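MgGH51 (Meripilus giganteus, PDB 6ZPV) hydrolyses alpha-L-arabinofuranosidic bonds as a family GH51 glycoside hydrolase, probably releasing terminal L-arabinofuranose units from plant arabinose-containing polysaccharides. Local coordinates at residues 203-208 with 278-283; 527-530 with 536-539. All blocks are in the same frame, centred on the assembly; numbering follows the deposited sequence. Where two conformers were deposited one is given.

Contact 1 (203-208 with 278-283); sequences KNRPNG and FEDTGM
Arg205 reaches from the loop between strand 189-198 and helix 211-219 to Asp280, near the end of helix 271-281, and the contact can be read atom by atom along its side chain. CB heads toward the helix, and CG is the first atom to meet the carboxylate, with Arg205 CG 3.5 Å from Asp280 OD2. A bend at chi2 (-50°) then runs the chain alongside that oxygen, CD lying slightly farther from it, and brings the guanidinium in edge first. NE donates to the same oxygen, Arg205 NE to Asp280 OD2 measuring 3.0 Å with an almost straight N-H...O angle of 174°. At the tip, Arg205 NH2 donates to Asp280 OD1 at 2.8 Å, a more bent bond. The grip is therefore side-on and bidentate, one nitrogen to each oxygen, both on their syn sides. It is not perfectly flat: guanidinium and carboxylate planes are 26° apart, and NH2 stands farther out of the carboxylate plane than NE does.

Lys203 adds an aliphatic flank. Its chain slides past Asp280 in the opposite direction, with Lys203 CB 3.7 Å from Asp280 OD2, while its ammonium stays away from the carboxylate, Lys203 NZ being 6.8 Å from Asp280 OD1. On the helix itself, Gln276 NE2 gives Asp280 OD1 a further hydrogen bond, and the Arg205 side chain also touches Gln276.

With a leucine here, which has no N-H to offer, Asp280 would probably keep its bond from Gln276 but have its negative charge left without this mate and its carboxylate less firmly held. The paired charged hydrogen bonds restrict how both flat groups can rotate, so this surface contact ties the loop to a helix of the catalytic barrel chiefly by directional electrostatics, with little apolar packing.

Contact 2 (527-530 with 536-539); sequences TLPT and HWSI. With ACT (acetate ion), chain S.
Pro529 lies over one face of the Trp537 indole, and this CH-pi contact is the centre of the packing between the loop 527-530 and strand 535-541. Pro529 CG stands 3.8 Å from the centroid of the Trp537 six-membered ring and only 11° off its normal, which meets the criteria for a CH-pi interaction. The neighbouring CD stays close to the indole too, with Pro529 CD 3.9 Å from Trp537 CZ2. Trp537 has CG between the backbone N and the carbonyl carbon (chi1 54°), a rotamer that places the indole face against Pro529.

A different part of the indole does the polar work. Trp537 NE1 donates to Thr527 O at 2.9 Å, the oxygen lying near the ring edge but slightly tilted from its plane. The donor sits nearly in line with the carbonyl, whereas the N-H...O angle of 134° shows a clearly bent bond; the indole N-H also makes a weak hydrogen bond to Ser526 OG.

His536 meets a different part of the pyrrolidine, roughly at right angles to the indole, with His536 ND1 3.4 Å from Pro529 CB in an oblique approach. The imidazole's polar end turns to Gly533, whose carbonyl accepts from NE2, and helix 454-469 packs against the same ring. At the start of the loop segment, Thr527 OG1 donates to an acetate oxygen, OXT, at 2.8 Å, and is also hydrogen-bonded to Thr4 N; the ion probably comes from the crystallisation liquor.

Within the C-terminal beta domain, the loop leading into strand 535-541 thus folds back on that strand. The indole serves two roles at once, its face offering pi density to the Pro529 CG methylene and its N-H engaging a backbone carbonyl, while the backbone N of Trp537 is buried here with no partner in the model, a polar cost set against those gains.

How the contacts relate
The two contacts are separate pieces of packing in one chain: their centres are 38 Å apart, their nearest atoms about 21 Å, and they share no helix or strand. Contact 1 joins a loop to a helix of the catalytic barrel across a long sequence gap, whereas contact 2 is local, a loop folding back on the strand it leads into within the C-terminal antiparallel sheet. Chemistry follows setting. The surface contact 1 has no buried residue among those touching, buries 157 Å² and depends on opposite charges; the partly buried contact 2 covers 255 Å² and combines ring packing with one neutral hydrogen bond.

Contact 1 (203-208 with 278-283)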
# COMPACT_ATOMS: atom_id res chain seq x y z
N LYS A 203 15.59 4.28 -2.88
CA LYS A 203 16.40 5.32 -2.23
C LYS A 203 17.46 4.70 -1.32
O LYS A 203 17.98 5.37 -0.43
CB LYS A 203 15.53 6.33 -1.48
CG LYS A 203 14.58 7.06 -2.39
CD LYS A 203 15.14 7.97 -3.37
CE LYS A 203 14.02 8.79 -4.00
NZ LYS A 203 14.51 9.40 -5.24
N ASN A 204 17.83 3.43 -1.56
CA ASN A 204 18.86 2.74 -0.75
C ASN A 204 18.55 2.84 0.75
O ASN A 204 19.48 2.78 1.57
CB ASN A 204 20.29 3.20 -1.06
CG ASN A 204 20.58 3.04 -2.53
OD1 ASN A 204 20.37 1.98 -3.12
ND2 ASN A 204 21.05 4.11 -3.13
N ARG A 205 17.28 2.79 1.12
CA ARG A 205 16.96 2.82 2.53
C ARG A 205 17.15 1.44 3.15
O ARG A 205 16.71 0.42 2.61
CB ARG A 205 15.49 3.22 2.80
CG ARG A 205 15.15 4.64 2.28
CD ARG A 205 16.16 5.69 2.75
NE ARG A 205 15.80 6.99 2.30
CZ ARG A 205 16.60 8.03 2.32
NH1 ARG A 205 17.86 7.88 2.72
NH2 ARG A 205 16.19 9.18 1.80
N PRO A 206 17.85 1.37 4.31
CA PRO A 206 17.91 0.16 5.05
C PRO A 206 16.47 -0.23 5.43
O PRO A 206 15.60 0.55 5.79
CB PRO A 206 18.77 0.47 6.25
CG PRO A 206 19.47 1.65 5.96
CD PRO A 206 18.59 2.41 4.99
N ASN A 207 16.26 -1.48 5.36
CA ASN A 207 14.98 -2.10 5.67
C ASN A 207 13.84 -1.53 4.80
O ASN A 207 12.69 -1.44 5.27
CB ASN A 207 14.64 -2.04 7.17
CG ASN A 207 13.56 -3.03 7.51
OD1 ASN A 207 13.67 -4.21 7.08
ND2 ASN A 207 12.54 -2.61 8.28
N GLY A 208 14.17 -1.15 3.56
CA GLY A 208 13.26 -0.35 2.75
C GLY A 208 12.45 -1.17 1.74
O GLY A 208 12.09 -2.36 1.98
N PHE A 278 7.28 8.39 2.93
CA PHE A 278 6.57 9.66 2.70
C PHE A 278 7.58 10.80 2.43
O PHE A 278 7.41 11.58 1.47
CB PHE A 278 5.64 9.99 3.87
CG PHE A 278 4.71 8.89 4.28
CD1 PHE A 278 4.34 7.87 3.41
CD2 PHE A 278 4.24 8.82 5.58
CE1 PHE A 278 3.54 6.83 3.84
CE2 PHE A 278 3.44 7.77 6.00
CZ PHE A 278 3.13 6.75 5.15
N GLU A 279 8.61 10.86 3.28
CA GLU A 279 9.66 11.84 3.09
C GLU A 279 10.29 11.67 1.71
O GLU A 279 10.53 12.69 0.98
CB GLU A 279 10.75 11.71 4.18
CG GLU A 279 11.90 12.62 4.02
CD GLU A 279 12.77 12.58 5.25
OE1 GLU A 279 13.96 12.09 5.14
OE2 GLU A 279 12.30 12.93 6.31
N ASP A 280 10.52 10.44 1.28
CA ASP A 280 11.20 10.15 0.01
C ASP A 280 10.36 10.45 -1.23
O ASP A 280 10.91 10.48 -2.32
CB ASP A 280 11.67 8.70 -0.02
CG ASP A 280 12.80 8.40 0.97
OD1 ASP A 280 13.43 9.36 1.47
OD2 ASP A 280 13.06 7.19 1.19
N THR A 281 9.06 10.57 -1.09
CA THR A 281 8.14 10.77 -2.21
C THR A 281 7.42 12.11 -2.17
O THR A 281 6.65 12.41 -3.10
CB THR A 281 7.12 9.64 -2.23
OG1 THR A 281 6.39 9.62 -1.02
CG2 THR A 281 7.71 8.30 -2.55
N GLY A 282 7.56 12.86 -1.12
CA GLY A 282 6.76 14.10 -0.92
C GLY A 282 5.32 13.88 -0.55
O GLY A 282 4.58 14.85 -0.56
N MET A 283 4.92 12.66 -0.21
CA MET A 283 3.57 12.43 0.30
C MET A 283 3.47 12.85 1.77
O MET A 283 4.47 12.77 2.48
CB MET A 283 3.18 10.95 0.21
CG MET A 283 3.00 10.45 -1.21
SD MET A 283 2.36 8.77 -1.32
CE MET A 283 3.72 7.95 -2.13

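Contact 2 (527-530 with 536-539)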
# COMPACT_ATOMS: atom_id res chain seq x y z
N THR A 527 -19.95 24.82 -17.69
CA THR A 527 -21.23 24.16 -17.91
C THR A 527 -21.29 22.85 -17.14
O THR A 527 -20.36 22.05 -17.25
CB THR A 527 -21.39 23.89 -19.41
OG1 THR A 527 -21.17 25.09 -20.16
CG2 THR A 527 -22.73 23.27 -19.77
N LEU A 528 -22.37 22.60 -16.42
CA LEU A 528 -22.47 21.36 -15.67
C LEU A 528 -22.76 20.18 -16.58
O LEU A 528 -23.63 20.26 -17.45
CB LEU A 528 -23.56 21.46 -14.59
CG LEU A 528 -23.28 22.38 -13.43
CD1 LEU A 528 -24.53 22.59 -12.58
CD2 LEU A 528 -22.15 21.91 -12.56
N PRO A 529 -22.10 19.03 -16.34
CA PRO A 529 -22.56 17.79 -16.95
C PRO A 529 -24.01 17.47 -16.60
O PRO A 529 -24.53 17.96 -15.59
CB PRO A 529 -21.63 16.70 -16.34
CG PRO A 529 -20.37 17.50 -15.98
CD PRO A 529 -20.92 18.82 -15.49
N THR A 530 -24.63 16.61 -17.37
CA THR A 530 -25.96 16.09 -17.03
C THR A 530 -25.84 15.18 -15.80
O THR A 530 -25.06 14.23 -15.85
CB THR A 530 -26.55 15.35 -18.21
OG1 THR A 530 -26.65 16.28 -19.29
CG2 THR A 530 -27.93 14.82 -17.88
N HIS A 536 -18.81 13.47 -18.47
CA HIS A 536 -18.48 14.38 -17.36
C HIS A 536 -17.14 15.02 -17.61
O HIS A 536 -16.30 14.50 -18.34
CB HIS A 536 -18.45 13.58 -16.03
CG HIS A 536 -19.80 13.09 -15.63
ND1 HIS A 536 -20.60 13.84 -14.82
CD2 HIS A 536 -20.48 11.98 -16.05
CE1 HIS A 536 -21.76 13.16 -14.75
NE2 HIS A 536 -21.73 12.06 -15.48
N TRP A 537 -16.92 16.17 -16.98
CA TRP A 537 -15.64 16.88 -17.12
C TRP A 537 -15.41 17.73 -15.89
O TRP A 537 -16.34 18.04 -15.13
CB TRP A 537 -15.66 17.76 -18.41
CG TRP A 537 -16.81 18.69 -18.47
CD1 TRP A 537 -16.91 19.94 -17.90
CD2 TRP A 537 -18.10 18.42 -19.10
NE1 TRP A 537 -18.17 20.44 -18.11
CE2 TRP A 537 -18.91 19.53 -18.85
CE3 TRP A 537 -18.61 17.34 -19.79
CZ2 TRP A 537 -20.24 19.60 -19.29
CZ3 TRP A 537 -19.89 17.42 -20.25
CH2 TRP A 537 -20.70 18.54 -20.01
N SER A 538 -14.16 18.16 -15.73
CA SER A 538 -13.74 19.09 -14.65
C SER A 538 -12.50 19.83 -15.14
O SER A 538 -11.60 19.21 -15.73
CB SER A 538 -13.46 18.33 -13.36
OG SER A 538 -12.99 19.20 -12.35
N ILE A 539 -12.45 21.14 -14.88
CA ILE A 539 -11.40 22.02 -15.40
C ILE A 539 -10.73 22.69 -14.21
O ILE A 539 -11.40 23.34 -13.38
CB ILE A 539 -11.94 23.03 -16.41
CG1 ILE A 539 -12.69 22.30 -17.53
CG2 ILE A 539 -10.81 23.87 -16.93
CD1 ILE A 539 -13.39 23.15 -18.54
C ACT S . -24.40 26.48 -19.67
O ACT S . -25.05 26.16 -18.52
OXT ACT S . -23.19 26.95 -19.77
CH3 ACT S . -25.08 26.14 -21.05